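Local coordinates for hypothetical protein Atu0492 (Agrobacterium tumefaciens, PDB 2GMY), which is of unknown function but, as a carboxymuconolactone decarboxylase family member with an AhpD-like fold, may serve in antioxidant defence, at residues L64-Q67 against W68-L71; P79-T82 against E83-A87. All coordinates share one frame; numbering follows the deposited sequence.

Contact 1 of 2, residues L64-Q67 against W68-L71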
ATOM      1  N   LEU A  64      12.353 -22.866  22.639  1.00 18.15           N
ATOM      2  CA  LEU A  64      12.677 -21.524  22.144  1.00 17.55           C
ATOM      3  C   LEU A  64      12.284 -20.480  23.185  1.00 16.96           C
ATOM      4  O   LEU A  64      11.288 -20.650  23.905  1.00 17.03           O
ATOM      5  CB  LEU A  64      12.013 -21.278  20.775  1.00 17.27           C
ATOM      6  CG  LEU A  64      12.684 -22.165  19.707  1.00 18.70           C
ATOM      7  CD1 LEU A  64      11.784 -22.570  18.551  1.00 21.93           C
ATOM      8  CD2 LEU A  64      14.007 -21.552  19.197  1.00 18.04           C
ATOM      9  N   SER A  65      13.073 -19.411  23.294  1.00 16.33           N
ATOM     10  CA  SER A  65      12.846 -18.427  24.360  1.00 16.68           C
ATOM     11  C   SER A  65      11.585 -17.584  24.138  1.00 16.64           C
ATOM     12  O   SER A  65      11.107 -17.432  23.009  1.00 15.95           O
ATOM     13  CB  SER A  65      14.062 -17.518  24.509  1.00 17.13           C
ATOM     14  OG  SER A  65      14.139 -16.592  23.436  1.00 17.43           O
ATOM     15  N   GLU A  66      11.061 -17.001  25.209  1.00 16.56           N
ATOM     16  CA  GLU A  66       9.906 -16.101  25.052  1.00 16.78           C
ATOM     17  C   GLU A  66      10.274 -14.879  24.201  1.00 16.73           C
ATOM     18  O   GLU A  66       9.423 -14.341  23.492  1.00 16.28           O
ATOM     19  CB  GLU A  66       9.290 -15.695  26.396  1.00 17.30           C
ATOM     20  CG  GLU A  66       8.769 -16.882  27.228  1.00 19.16           C
ATOM     21  CD  GLU A  66       7.724 -17.721  26.496  1.00 22.13           C
ATOM     22  OE1 GLU A  66       6.838 -17.142  25.831  1.00 22.91           O
ATOM     23  OE2 GLU A  66       7.774 -18.964  26.596  1.00 23.86           O
ATOM     24  N   GLN A  67      11.535 -14.458  24.260  1.00 16.44           N
ATOM     25  CA  GLN A  67      11.999 -13.334  23.457  1.00 17.02           C
ATOM     26  C   GLN A  67      11.977 -13.707  21.974  1.00 16.36           C
ATOM     27  O   GLN A  67      11.479 -12.956  21.139  1.00 16.15           O
ATOM     28  CB  GLN A  67      13.410 -12.971  23.878  1.00 17.74           C
ATOM     29  CG  GLN A  67      13.746 -11.533  23.716  1.00 21.03           C
ATOM     30  CD  GLN A  67      15.049 -11.167  24.396  1.00 24.00           C
ATOM     31  OE1 GLN A  67      16.013 -11.948  24.399  1.00 26.14           O
ATOM     32  NE2 GLN A  67      15.090  -9.977  24.967  1.00 22.52           N
ATOM     33  N   TRP A  68      12.515 -14.876  21.656  1.00 15.34           N
ATOM     34  CA  TRP A  68      12.515 -15.382  20.281  1.00 15.05           C
ATOM     35  C   TRP A  68      11.092 -15.418  19.726  1.00 14.57           C
ATOM     36  O   TRP A  68      10.847 -15.061  18.566  1.00 14.27           O
ATOM     37  CB  TRP A  68      13.109 -16.783  20.277  1.00 15.73           C
ATOM     38  CG  TRP A  68      13.393 -17.415  18.942  1.00 14.93           C
ATOM     39  CD1 TRP A  68      14.593 -17.440  18.293  1.00 15.56           C
ATOM     40  CD2 TRP A  68      12.486 -18.182  18.138  1.00 14.16           C
ATOM     41  NE1 TRP A  68      14.486 -18.161  17.125  1.00 14.88           N
ATOM     42  CE2 TRP A  68      13.206 -18.629  17.007  1.00 15.47           C
ATOM     43  CE3 TRP A  68      11.132 -18.534  18.264  1.00 14.42           C
ATOM     44  CZ2 TRP A  68      12.626 -19.412  16.009  1.00 16.86           C
ATOM     45  CZ3 TRP A  68      10.545 -19.316  17.260  1.00 15.34           C
ATOM     46  CH2 TRP A  68      11.296 -19.743  16.146  1.00 15.64           C
ATOM     47  N   ILE A  69      10.161 -15.874  20.558  1.00 13.54           N
ATOM     48  CA  ILE A  69       8.736 -15.975  20.194  1.00 13.76           C
ATOM     49  C   ILE A  69       8.079 -14.592  20.054  1.00 14.13           C
ATOM     50  O   ILE A  69       7.468 -14.277  19.020  1.00 13.80           O
ATOM     51  CB  ILE A  69       7.986 -16.819  21.248  1.00 13.81           C
ATOM     52  CG1 ILE A  69       8.471 -18.276  21.202  1.00 14.57           C
ATOM     53  CG2 ILE A  69       6.471 -16.729  21.062  1.00 14.87           C
ATOM     54  CD1 ILE A  69       7.915 -19.126  22.375  1.00 13.97           C
ATOM     55  N   ASN A  70       8.217 -13.757  21.079  1.00 14.12           N
ATOM     56  CA  ASN A  70       7.542 -12.455  21.089  1.00 15.50           C
ATOM     57  C   ASN A  70       8.070 -11.413  20.128  1.00 15.09           C
ATOM     58  O   ASN A  70       7.324 -10.522  19.711  1.00 15.61           O
ATOM     59  CB  ASN A  70       7.522 -11.881  22.488  1.00 16.20           C
ATOM     60  CG  ASN A  70       6.485 -12.547  23.338  1.00 18.14           C
ATOM     61  OD1 ASN A  70       6.811 -13.321  24.239  1.00 22.59           O
ATOM     62  ND2 ASN A  70       5.219 -12.286  23.033  1.00 19.27           N
ATOM     63  N   LEU A  71       9.339 -11.502  19.761  1.00 14.13           N
ATOM     64  CA  LEU A  71       9.912 -10.491  18.893  1.00 13.83           C
ATOM     65  C   LEU A  71       9.754 -10.812  17.413  1.00 13.29           C
ATOM     66  O   LEU A  71      10.180 -10.059  16.560  1.00 13.46           O
ATOM     67  CB  LEU A  71      11.369 -10.233  19.246  1.00 14.40           C
ATOM     68  CG  LEU A  71      11.587  -9.381  20.499  1.00 16.81           C
ATOM     69  CD1 LEU A  71      12.977  -9.544  20.927  1.00 22.14           C
ATOM     70  CD2 LEU A  71      11.315  -7.933  20.211  1.00 19.49           C
TER
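Leu64 lays both of its methyl groups over one face of the Trp68 indole. CD2 sits above the five-membered ring, 3.8 Å from its centroid and 14° off the normal, a CH-pi contact, while CD1 covers the six-membered ring, with Leu64 CD1 3.7 Å from Trp68 CZ3. Trp68 CG stands anti to the backbone N, which turns the indole back toward the residue four places earlier. Beyond this pair, Leu64 and Trp68 both touch Arg33 on helix 32-45.

Between Leu64 and Trp68 the short helix 66-70 begins, with Ser65 as its N-cap: Trp68 N donates to Ser65 OG at 3.0 Å, nearly straight at 165°. The side-chain oxygen reaches that amide because chi1 of 74° holds OG between the backbone N and the carbonyl carbon. The first helical bonds follow, Ile69 N to Ser65 O at 3.1 Å and Asn70 N to Glu66 O at 2.8 Å.

Gln67 lies alongside Leu71, both side chains pointing the same way, with Gln67 CG 3.5 Å from Leu71 CD1. The same pair is joined through the backbone, Leu71 N donating to Gln67 O at 2.9 Å. The extended Gln67 chain carries NE2 across to the second subunit, where Asp53 OD1 and Pro145 O both accept from it.

Contact 2 of 2, residues P79-T82 against E83-A87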
ATOM      1  N   PRO A  79      17.934  -7.854  17.949  1.00 15.82           N
ATOM      2  CA  PRO A  79      19.182  -8.615  17.949  1.00 15.98           C
ATOM      3  C   PRO A  79      19.079 -10.074  18.405  1.00 16.23           C
ATOM      4  O   PRO A  79      20.099 -10.761  18.427  1.00 16.83           O
ATOM      5  CB  PRO A  79      20.086  -7.790  18.891  1.00 16.03           C
ATOM      6  CG  PRO A  79      19.126  -7.118  19.830  1.00 16.05           C
ATOM      7  CD  PRO A  79      17.934  -6.789  18.976  1.00 16.48           C
ATOM      8  N   VAL A  80      17.886 -10.566  18.744  1.00 16.56           N
ATOM      9  CA  VAL A  80      17.776 -11.954  19.221  1.00 17.31           C
ATOM     10  C   VAL A  80      18.099 -13.005  18.140  1.00 16.81           C
ATOM     11  O   VAL A  80      18.663 -14.059  18.448  1.00 17.50           O
ATOM     12  CB  VAL A  80      16.424 -12.241  19.951  1.00 18.04           C
ATOM     13  CG1 VAL A  80      15.280 -12.227  19.008  1.00 19.08           C
ATOM     14  CG2 VAL A  80      16.469 -13.587  20.673  1.00 19.86           C
ATOM     15  N   TYR A  81      17.787 -12.697  16.882  1.00 16.06           N
ATOM     16  CA  TYR A  81      17.940 -13.669  15.782  1.00 15.50           C
ATOM     17  C   TYR A  81      19.357 -13.770  15.226  1.00 15.36           C
ATOM     18  O   TYR A  81      20.041 -12.755  15.043  1.00 16.55           O
ATOM     19  CB  TYR A  81      16.910 -13.384  14.667  1.00 14.63           C
ATOM     20  CG  TYR A  81      15.538 -13.327  15.279  1.00 14.03           C
ATOM     21  CD1 TYR A  81      14.910 -14.489  15.747  1.00 11.48           C
ATOM     22  CD2 TYR A  81      14.904 -12.105  15.485  1.00 13.44           C
ATOM     23  CE1 TYR A  81      13.669 -14.430  16.380  1.00 11.89           C
ATOM     24  CE2 TYR A  81      13.657 -12.031  16.097  1.00 13.32           C
ATOM     25  CZ  TYR A  81      13.051 -13.201  16.549  1.00 12.50           C
ATOM     26  OH  TYR A  81      11.829 -13.136  17.165  1.00 15.13           O
ATOM     27  N   THR A  82      19.785 -15.000  14.948  1.00 15.33           N
ATOM     28  CA  THR A  82      21.079 -15.247  14.318  1.00 15.21           C
ATOM     29  C   THR A  82      21.074 -14.762  12.863  1.00 15.66           C
ATOM     30  O   THR A  82      20.009 -14.537  12.281  1.00 15.03           O
ATOM     31  CB  THR A  82      21.414 -16.749  14.315  1.00 15.26           C
ATOM     32  OG1 THR A  82      20.570 -17.421  13.376  1.00 14.84           O
ATOM     33  CG2 THR A  82      21.214 -17.367  15.713  1.00 15.42           C
ATOM     34  N   GLU A  83      22.250 -14.628  12.249  1.00 15.72           N
ATOM     35  CA  GLU A  83      22.286 -14.193  10.853  1.00 16.26           C
ATOM     36  C   GLU A  83      21.550 -15.188   9.948  1.00 15.52           C
ATOM     37  O   GLU A  83      20.845 -14.790   9.026  1.00 15.74           O
ATOM     38  CB  GLU A  83      23.719 -13.947  10.365  1.00 17.56           C
ATOM     39  CG  GLU A  83      24.353 -12.705  11.016  1.00 21.28           C
ATOM     40  CD  GLU A  83      23.488 -11.441  10.883  1.00 26.97           C
ATOM     41  OE1 GLU A  83      23.111 -11.083   9.742  1.00 30.17           O
ATOM     42  OE2 GLU A  83      23.188 -10.791  11.921  1.00 29.41           O
ATOM     43  N   GLN A  84      21.687 -16.473  10.249  1.00 15.15           N
ATOM     44  CA  GLN A  84      20.968 -17.500   9.502  1.00 14.53           C
ATOM     45  C   GLN A  84      19.453 -17.334   9.657  1.00 14.01           C
ATOM     46  O   GLN A  84      18.722 -17.388   8.668  1.00 14.19           O
ATOM     47  CB  GLN A  84      21.369 -18.887   9.977  1.00 14.76           C
ATOM     48  CG  GLN A  84      20.703 -19.996   9.191  1.00 16.56           C
ATOM     49  CD  GLN A  84      21.229 -21.366   9.572  1.00 18.60           C
ATOM     50  OE1 GLN A  84      21.519 -21.629  10.741  1.00 19.09           O
ATOM     51  NE2 GLN A  84      21.313 -22.264   8.584  1.00 20.01           N
ATOM     52  N   GLU A  85      18.993 -17.146  10.894  1.00 12.65           N
ATOM     53  CA  GLU A  85      17.554 -16.898  11.137  1.00 11.85           C
ATOM     54  C   GLU A  85      17.075 -15.645  10.400  1.00 12.18           C
ATOM     55  O   GLU A  85      15.972 -15.637   9.819  1.00 12.18           O
ATOM     56  CB  GLU A  85      17.256 -16.766  12.631  1.00 11.81           C
ATOM     57  CG  GLU A  85      17.385 -18.089  13.353  1.00 12.96           C
ATOM     58  CD  GLU A  85      17.258 -17.975  14.865  1.00 15.07           C
ATOM     59  OE1 GLU A  85      17.698 -16.956  15.442  1.00 16.67           O
ATOM     60  OE2 GLU A  85      16.722 -18.922  15.475  1.00 16.31           O
ATOM     61  N   ARG A  86      17.886 -14.587  10.423  1.00 12.10           N
ATOM     62  CA  ARG A  86      17.532 -13.374   9.680  1.00 12.87           C
ATOM     63  C   ARG A  86      17.400 -13.607   8.186  1.00 12.65           C
ATOM     64  O   ARG A  86      16.520 -13.035   7.536  1.00 12.70           O
ATOM     65  CB  ARG A  86      18.519 -12.233   9.930  1.00 12.99           C
ATOM     66  CG  ARG A  86      18.491 -11.754  11.352  1.00 13.92           C
ATOM     67  CD  ARG A  86      19.461 -10.594  11.556  1.00 14.85           C
ATOM     68  NE  ARG A  86      18.973  -9.361  10.932  1.00 15.18           N
ATOM     69  CZ  ARG A  86      18.028  -8.576  11.450  1.00 14.61           C
ATOM     70  NH1 ARG A  86      17.462  -8.871  12.620  1.00 15.42           N
ATOM     71  NH2 ARG A  86      17.642  -7.491  10.788  1.00 16.53           N
ATOM     72  N   ALA A  87      18.277 -14.447   7.641  1.00 12.37           N
ATOM     73  CA  ALA A  87      18.235 -14.771   6.224  1.00 13.04           C
ATOM     74  C   ALA A  87      16.922 -15.485   5.921  1.00 12.66           C
ATOM     75  O   ALA A  87      16.231 -15.178   4.953  1.00 13.21           O
ATOM     76  CB  ALA A  87      19.410 -15.648   5.871  1.00 13.61           C
TER
HETATM   77  O   HOH W   1      18.112 -16.809  18.048  1.00 19.55           O
HETATM   78  O   HOH W   2      19.039 -10.257  14.795  1.00 21.27           O
HETATM   79  O   HOH W   3      22.595 -11.690  14.422  1.00 31.68           O
HETATM   80  O   HOH W   4      21.059 -20.084  13.258  1.00 24.20           O
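Thr82 and Glu85 form a capping box at the start of helix 83-96. Two reciprocal bonds make it: Glu85 N donates to Thr82 OG1 at 3.0 Å, and Thr82 N donates to Glu85 OE1 at 2.9 Å. The second is straight (164°) but meets OE1 on the anti side of the carboxylate, 19° out of its plane. With CG anti to the carbonyl carbon and the chain extended beyond it, Glu85 reaches along the start of the helix to place OE1 at the Thr82 amide, while OE2 is engaged by contact 1. Arg86 N to Thr82 O, 2.8 Å, adds the first main-chain helical bond.

Packing is slighter. Thr82 CG2 lies 3.6 Å from Glu85 OE1, an oxygen that also sits at the edge of the Tyr81 ring, near its plane. Arg86 CG passes 4.0 Å from Tyr81 CB on the way to a guanidinium held by the carbonyls of Trp75 and Arg76.

Waters tie the loop to the helix. One donates to both Val80 O and Glu85 OE1, so this carboxylate oxygen takes two bonds, from water and amide. Tyr81 O accepts from two more: the first also accepts from Arg86 NH1, and the second donates to Glu83 OE2 at 2.7 Å.

Contact 1 closes before contact 2 opens, and their centres lie 13 Å apart on the same side of the chain's centre. Each includes the N-cap of a helix: contact 1 spans the whole of 66-70, contact 2 the first turn of 83-96, successive helices in an all-helical chain. The two touch through Trp68: its carbonyl O is 2.6 Å from Tyr81 OH and its NE1 is 2.9 Å from Glu85 OE2, both probable hydrogen bonds, and the Trp68 and Tyr81 rings meet edge-to-face. One carboxylate thus serves the second cap with one oxygen and helix 66-70 with the other. Both contacts also reach the second subunit, Leu71 and Pro79 each packing on its His144.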